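Local coordinates for protein proliferating cell nuclear antigen (Entamoeba histolytica, PDB 3P91) that probably serves as a ring-shaped sliding clamp that encircles DNA and raises the processivity of DNA polymerase delta during replication, at residues A[32-44]-A[54-68]. Numbering follows the deposited sequence.
Sequences NFDCSDAGIAVQC and SLLIETDAFDEFQCL
Ile40 to Gln43 run antiparallel to Ser54 to Ile57, and four backbone hydrogen bonds join the strands at the hydrogen-bonded pairs Ile40-Ile57 and Val42-Leu55, the shortest from Leu55 N to Val42 O at 2.7 Å. The side chains of these two pairs share the buried face of the sheet; those of Ala41, Leu56, Gln43 and Ser54 lie on the other. On the buried face Val42 and Leu55 meet at their CB atoms, 4.0 Å apart, while Val42 CG2 also covers the centre of the Phe33 ring. Ile40 CD1 lies 3.7 Å from Phe62 CZ, the two side chains crossing at about a right angle, and Ile40 CG2 lies at the edge of Phe33. Beyond Glu58 the chain makes a 3-10 turn and comes back past the tight Ser36-Gly39 turn, a type I turn in which Ser36 OG accepts from Ala38 N as an ST turn. With CG anti to the backbone N (chi1 -167°), Phe65 reaches this turn: its edge points at Ser36 O, CE2 lying 3.1 Å from that oxygen, while Thr59 CG2 covers one face, offset toward the rim. In turn, Phe65 CD1 sits over the centre of the Phe62 ring. Gly39 CA approaches Ile57 O at 3.4 Å in a CA-H...O contact. Farther along, Cys67 SG packs 3.8 Å from Cys35 CB, and at the solvent side one water bridges Asp37 OD1 and Leu68 O. The hairpin 39-45/52-57 lies between strands 30-36 and 247-253 in the long antiparallel sheet of the clamp. Helix 14-25 covers the buried face, Leu16 and Val20 meeting Ile57 and Leu55, Phe17 and Leu24 meeting Phe33, while strand 62-66, bulged at Asp63 and Glu64 opposite Lys10, runs beside strand 7-11 in a second sheet, where Phe7 meets Phe65 and Phe11 meets Phe62.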
loop_
_atom_site.group_PDB
_atom_site.type_symbol
_atom_site.label_atom_id
_atom_site.label_comp_id
_atom_site.label_asym_id
_atom_site.label_seq_id
_atom_site.Cartn_x
_atom_site.Cartn_y
_atom_site.Cartn_z
ATOM N N ASN A 32 13.133 11.079 27.811
ATOM C CA ASN A 32 12.458 11.287 29.069
ATOM C C ASN A 32 11.267 12.201 28.901
ATOM O O ASN A 32 11.346 13.242 28.252
ATOM C CB ASN A 32 13.413 11.879 30.099
ATOM C CG ASN A 32 14.352 10.855 30.667
ATOM O OD1 ASN A 32 13.933 9.784 31.100
ATOM N ND2 ASN A 32 15.634 11.170 30.662
ATOM N N PHE A 33 10.157 11.789 29.488
ATOM C CA PHE A 33 8.994 12.638 29.585
ATOM C C PHE A 33 8.962 13.163 30.986
ATOM O O PHE A 33 8.740 12.417 31.933
ATOM C CB PHE A 33 7.728 11.850 29.298
ATOM C CG PHE A 33 7.539 11.551 27.856
ATOM C CD1 PHE A 33 6.512 12.134 27.150
ATOM C CD2 PHE A 33 8.418 10.715 27.192
ATOM C CE1 PHE A 33 6.347 11.867 25.811
ATOM C CE2 PHE A 33 8.259 10.439 25.848
ATOM C CZ PHE A 33 7.225 11.015 25.158
ATOM N N ASP A 34 9.219 14.454 31.113
ATOM C CA ASP A 34 9.207 15.109 32.401
ATOM C C ASP A 34 7.800 15.596 32.675
ATOM O O ASP A 34 7.323 16.542 32.058
ATOM C CB ASP A 34 10.197 16.273 32.404
ATOM C CG ASP A 34 11.611 15.829 32.093
ATOM O OD1 ASP A 34 12.186 16.314 31.095
ATOM O OD2 ASP A 34 12.151 14.992 32.840
ATOM N N CYS A 35 7.124 14.925 33.592
ATOM C CA CYS A 35 5.788 15.332 33.979
ATOM C C CYS A 35 5.847 16.198 35.234
ATOM O O CYS A 35 6.772 16.098 36.037
ATOM C CB CYS A 35 4.910 14.102 34.198
ATOM S SG CYS A 35 5.048 12.890 32.861
ATOM N N SER A 36 4.867 17.069 35.381
ATOM C CA SER A 36 4.768 17.900 36.556
ATOM C C SER A 36 3.377 18.495 36.525
ATOM O O SER A 36 2.601 18.194 35.627
ATOM C CB SER A 36 5.838 18.987 36.545
ATOM O OG SER A 36 5.519 20.025 35.630
ATOM N N ASP A 37 3.047 19.321 37.507
ATOM C CA ASP A 37 1.719 19.920 37.548
ATOM C C ASP A 37 1.553 20.962 36.448
ATOM O O ASP A 37 0.485 21.545 36.294
ATOM C CB ASP A 37 1.398 20.489 38.940
ATOM C CG ASP A 37 2.476 21.434 39.468
ATOM O OD1 ASP A 37 2.686 21.474 40.694
ATOM O OD2 ASP A 37 3.106 22.158 38.678
ATOM N N ALA A 38 2.616 21.173 35.675
ATOM C CA ALA A 38 2.601 22.126 34.565
ATOM C C ALA A 38 2.446 21.441 33.202
ATOM O O ALA A 38 2.260 22.106 32.181
ATOM C CB ALA A 38 3.845 22.989 34.588
ATOM N N GLY A 39 2.521 20.113 33.190
ATOM C CA GLY A 39 2.264 19.352 31.982
ATOM C C GLY A 39 3.313 18.307 31.681
ATOM O O GLY A 39 3.962 17.785 32.577
ATOM N N ILE A 40 3.463 17.994 30.401
ATOM C CA ILE A 40 4.442 17.015 29.959
ATOM C C ILE A 40 5.432 17.699 29.022
ATOM O O ILE A 40 5.049 18.409 28.091
ATOM C CB ILE A 40 3.764 15.815 29.265
ATOM C CG1 ILE A 40 2.669 15.252 30.172
ATOM C CG2 ILE A 40 4.781 14.739 28.910
ATOM C CD1 ILE A 40 1.844 14.176 29.549
ATOM N N ALA A 41 6.711 17.487 29.285
ATOM C CA ALA A 41 7.748 18.185 28.561
ATOM C C ALA A 41 8.809 17.220 28.075
ATOM O O ALA A 41 9.086 16.207 28.714
ATOM C CB ALA A 41 8.375 19.250 29.447
ATOM N N VAL A 42 9.402 17.553 26.937
ATOM C CA VAL A 42 10.549 16.823 26.428
ATOM C C VAL A 42 11.544 17.800 25.808
ATOM O O VAL A 42 11.216 18.536 24.890
ATOM C CB VAL A 42 10.128 15.760 25.395
ATOM C CG1 VAL A 42 11.355 15.132 24.735
ATOM C CG2 VAL A 42 9.256 14.707 26.050
ATOM N N GLN A 43 12.755 17.820 26.344
ATOM C CA GLN A 43 13.823 18.649 25.813
ATOM C C GLN A 43 15.071 17.808 25.732
ATOM O O GLN A 43 15.631 17.411 26.757
ATOM C CB GLN A 43 14.090 19.863 26.703
ATOM C CG GLN A 43 13.186 21.040 26.416
ATOM C CD GLN A 43 13.813 22.370 26.793
ATOM O OE1 GLN A 43 14.915 22.423 27.351
ATOM N NE2 GLN A 43 13.108 23.456 26.488
ATOM N N CYS A 44 15.500 17.535 24.506
ATOM C CA CYS A 44 16.638 16.667 24.280
ATOM C C CYS A 44 17.127 16.835 22.853
ATOM O O CYS A 44 16.436 17.417 22.013
ATOM C CB CYS A 44 16.235 15.219 24.508
ATOM S SG CYS A 44 15.042 14.649 23.290
ATOM N N SER A 54 11.992 20.118 21.408
ATOM C CA SER A 54 11.346 20.746 22.552
ATOM C C SER A 54 9.836 20.559 22.516
ATOM O O SER A 54 9.154 21.205 21.728
ATOM C CB SER A 54 11.651 22.236 22.567
ATOM O OG SER A 54 10.877 22.899 23.548
ATOM N N LEU A 55 9.312 19.691 23.375
ATOM C CA LEU A 55 7.871 19.476 23.443
ATOM C C LEU A 55 7.270 19.969 24.742
ATOM O O LEU A 55 7.832 19.787 25.820
ATOM C CB LEU A 55 7.519 17.996 23.278
ATOM C CG LEU A 55 6.096 17.575 23.685
ATOM C CD1 LEU A 55 5.055 17.963 22.634
ATOM C CD2 LEU A 55 6.035 16.081 23.968
ATOM N N LEU A 56 6.102 20.581 24.628
ATOM C CA LEU A 56 5.324 20.918 25.794
ATOM C C LEU A 56 3.859 20.601 25.565
ATOM O O LEU A 56 3.198 21.250 24.765
ATOM C CB LEU A 56 5.468 22.392 26.117
ATOM C CG LEU A 56 4.570 22.804 27.272
ATOM C CD1 LEU A 56 4.936 22.002 28.514
ATOM C CD2 LEU A 56 4.680 24.299 27.523
ATOM N N ILE A 57 3.351 19.590 26.254
ATOM C CA ILE A 57 1.915 19.415 26.316
ATOM C C ILE A 57 1.425 20.080 27.591
ATOM O O ILE A 57 1.917 19.796 28.675
ATOM C CB ILE A 57 1.505 17.943 26.311
ATOM C CG1 ILE A 57 2.260 17.190 25.223
ATOM C CG2 ILE A 57 0.011 17.828 26.093
ATOM C CD1 ILE A 57 1.999 15.723 25.214
ATOM N N GLU A 58 0.464 20.977 27.454
ATOM C CA GLU A 58 -0.039 21.715 28.596
ATOM C C GLU A 58 -1.194 20.995 29.258
ATOM O O GLU A 58 -1.779 20.079 28.670
ATOM C CB GLU A 58 -0.508 23.088 28.149
ATOM C CG GLU A 58 0.585 23.961 27.571
ATOM C CD GLU A 58 0.214 25.421 27.645
ATOM O OE1 GLU A 58 0.617 26.081 28.632
ATOM O OE2 GLU A 58 -0.503 25.888 26.729
ATOM N N THR A 59 -1.542 21.424 30.470
ATOM C CA THR A 59 -2.611 20.767 31.223
ATOM C C THR A 59 -3.998 20.971 30.591
ATOM O O THR A 59 -4.925 20.206 30.861
ATOM C CB THR A 59 -2.599 21.138 32.748
ATOM O OG1 THR A 59 -2.764 22.550 32.927
ATOM C CG2 THR A 59 -1.296 20.690 33.409
ATOM N N ASP A 60 -4.115 21.983 29.730
ATOM C CA ASP A 60 -5.344 22.253 28.978
ATOM C C ASP A 60 -5.644 21.197 27.910
ATOM O O ASP A 60 -6.718 21.195 27.310
ATOM C CB ASP A 60 -5.268 23.625 28.306
ATOM C CG ASP A 60 -5.663 24.755 29.232
ATOM O OD1 ASP A 60 -4.938 25.770 29.283
ATOM O OD2 ASP A 60 -6.708 24.638 29.904
ATOM N N ALA A 61 -4.686 20.309 27.672
ATOM C CA ALA A 61 -4.861 19.235 26.703
ATOM C C ALA A 61 -5.584 18.019 27.304
ATOM O O ALA A 61 -5.911 17.068 26.598
ATOM C CB ALA A 61 -3.507 18.831 26.125
ATOM N N PHE A 62 -5.841 18.074 28.608
ATOM C CA PHE A 62 -6.397 16.951 29.346
ATOM C C PHE A 62 -7.733 17.283 29.990
ATOM O O PHE A 62 -7.990 18.424 30.365
ATOM C CB PHE A 62 -5.426 16.512 30.436
ATOM C CG PHE A 62 -4.029 16.306 29.950
ATOM C CD1 PHE A 62 -3.601 15.054 29.545
ATOM C CD2 PHE A 62 -3.136 17.368 29.897
ATOM C CE1 PHE A 62 -2.305 14.864 29.090
ATOM C CE2 PHE A 62 -1.843 17.188 29.447
ATOM C CZ PHE A 62 -1.425 15.936 29.041
ATOM N N ASP A 63 -8.576 16.265 30.118
ATOM C CA ASP A 63 -9.809 16.373 30.882
ATOM C C ASP A 63 -9.548 16.155 32.370
ATOM O O ASP A 63 -10.222 16.740 33.215
ATOM C CB ASP A 63 -10.841 15.369 30.373
ATOM C CG ASP A 63 -11.530 15.841 29.118
ATOM O OD1 ASP A 63 -11.867 14.992 28.260
ATOM O OD2 ASP A 63 -11.731 17.069 28.992
ATOM N N GLU A 64 -8.576 15.299 32.674
ATOM C CA GLU A 64 -8.094 15.106 34.041
ATOM C C GLU A 64 -6.575 15.160 34.046
ATOM O O GLU A 64 -5.927 14.682 33.106
ATOM C CB GLU A 64 -8.549 13.762 34.606
ATOM C CG GLU A 64 -10.041 13.541 34.542
ATOM C CD GLU A 64 -10.450 12.186 35.075
ATOM O OE1 GLU A 64 -11.654 11.992 35.356
ATOM O OE2 GLU A 64 -9.567 11.317 35.216
ATOM N N PHE A 65 -6.007 15.747 35.093
ATOM C CA PHE A 65 -4.559 15.828 35.210
ATOM C C PHE A 65 -4.119 16.009 36.654
ATOM O O PHE A 65 -4.547 16.925 37.342
ATOM C CB PHE A 65 -3.984 16.949 34.337
ATOM C CG PHE A 65 -2.488 16.876 34.171
ATOM C CD1 PHE A 65 -1.928 16.192 33.099
ATOM C CD2 PHE A 65 -1.643 17.469 35.096
ATOM C CE1 PHE A 65 -0.561 16.109 32.955
ATOM C CE2 PHE A 65 -0.270 17.395 34.950
ATOM C CZ PHE A 65 0.272 16.714 33.879
ATOM N N GLN A 66 -3.259 15.109 37.100
ATOM C CA GLN A 66 -2.724 15.148 38.437
ATOM C C GLN A 66 -1.276 14.716 38.375
ATOM O O GLN A 66 -0.960 13.631 37.902
ATOM C CB GLN A 66 -3.516 14.213 39.364
ATOM C CG GLN A 66 -2.865 13.962 40.729
ATOM C CD GLN A 66 -2.812 15.206 41.614
ATOM O OE1 GLN A 66 -3.351 16.263 41.268
ATOM N NE2 GLN A 66 -2.159 15.082 42.768
ATOM N N CYS A 67 -0.397 15.585 38.845
ATOM C CA CYS A 67 1.006 15.260 39.002
ATOM C C CYS A 67 1.509 16.209 40.069
ATOM O O CYS A 67 1.910 17.323 39.777
ATOM C CB CYS A 67 1.763 15.448 37.686
ATOM S SG CYS A 67 3.382 14.659 37.625
ATOM N N LEU A 68 1.442 15.765 41.317
ATOM C CA LEU A 68 1.697 16.629 42.462
ATOM C C LEU A 68 3.170 16.982 42.523
ATOM O O LEU A 68 3.543 18.142 42.707
ATOM C CB LEU A 68 1.255 15.941 43.763
ATOM C CG LEU A 68 1.108 16.853 44.988
ATOM C CD1 LEU A 68 -0.157 17.688 44.867
ATOM C CD2 LEU A 68 1.109 16.068 46.289
HETATM O O HOH W 1 1.705 19.980 42.418
HETATM O O HOH W 2 4.655 18.725 39.959
HETATM O O HOH W 3 -1.380 24.041 34.898
#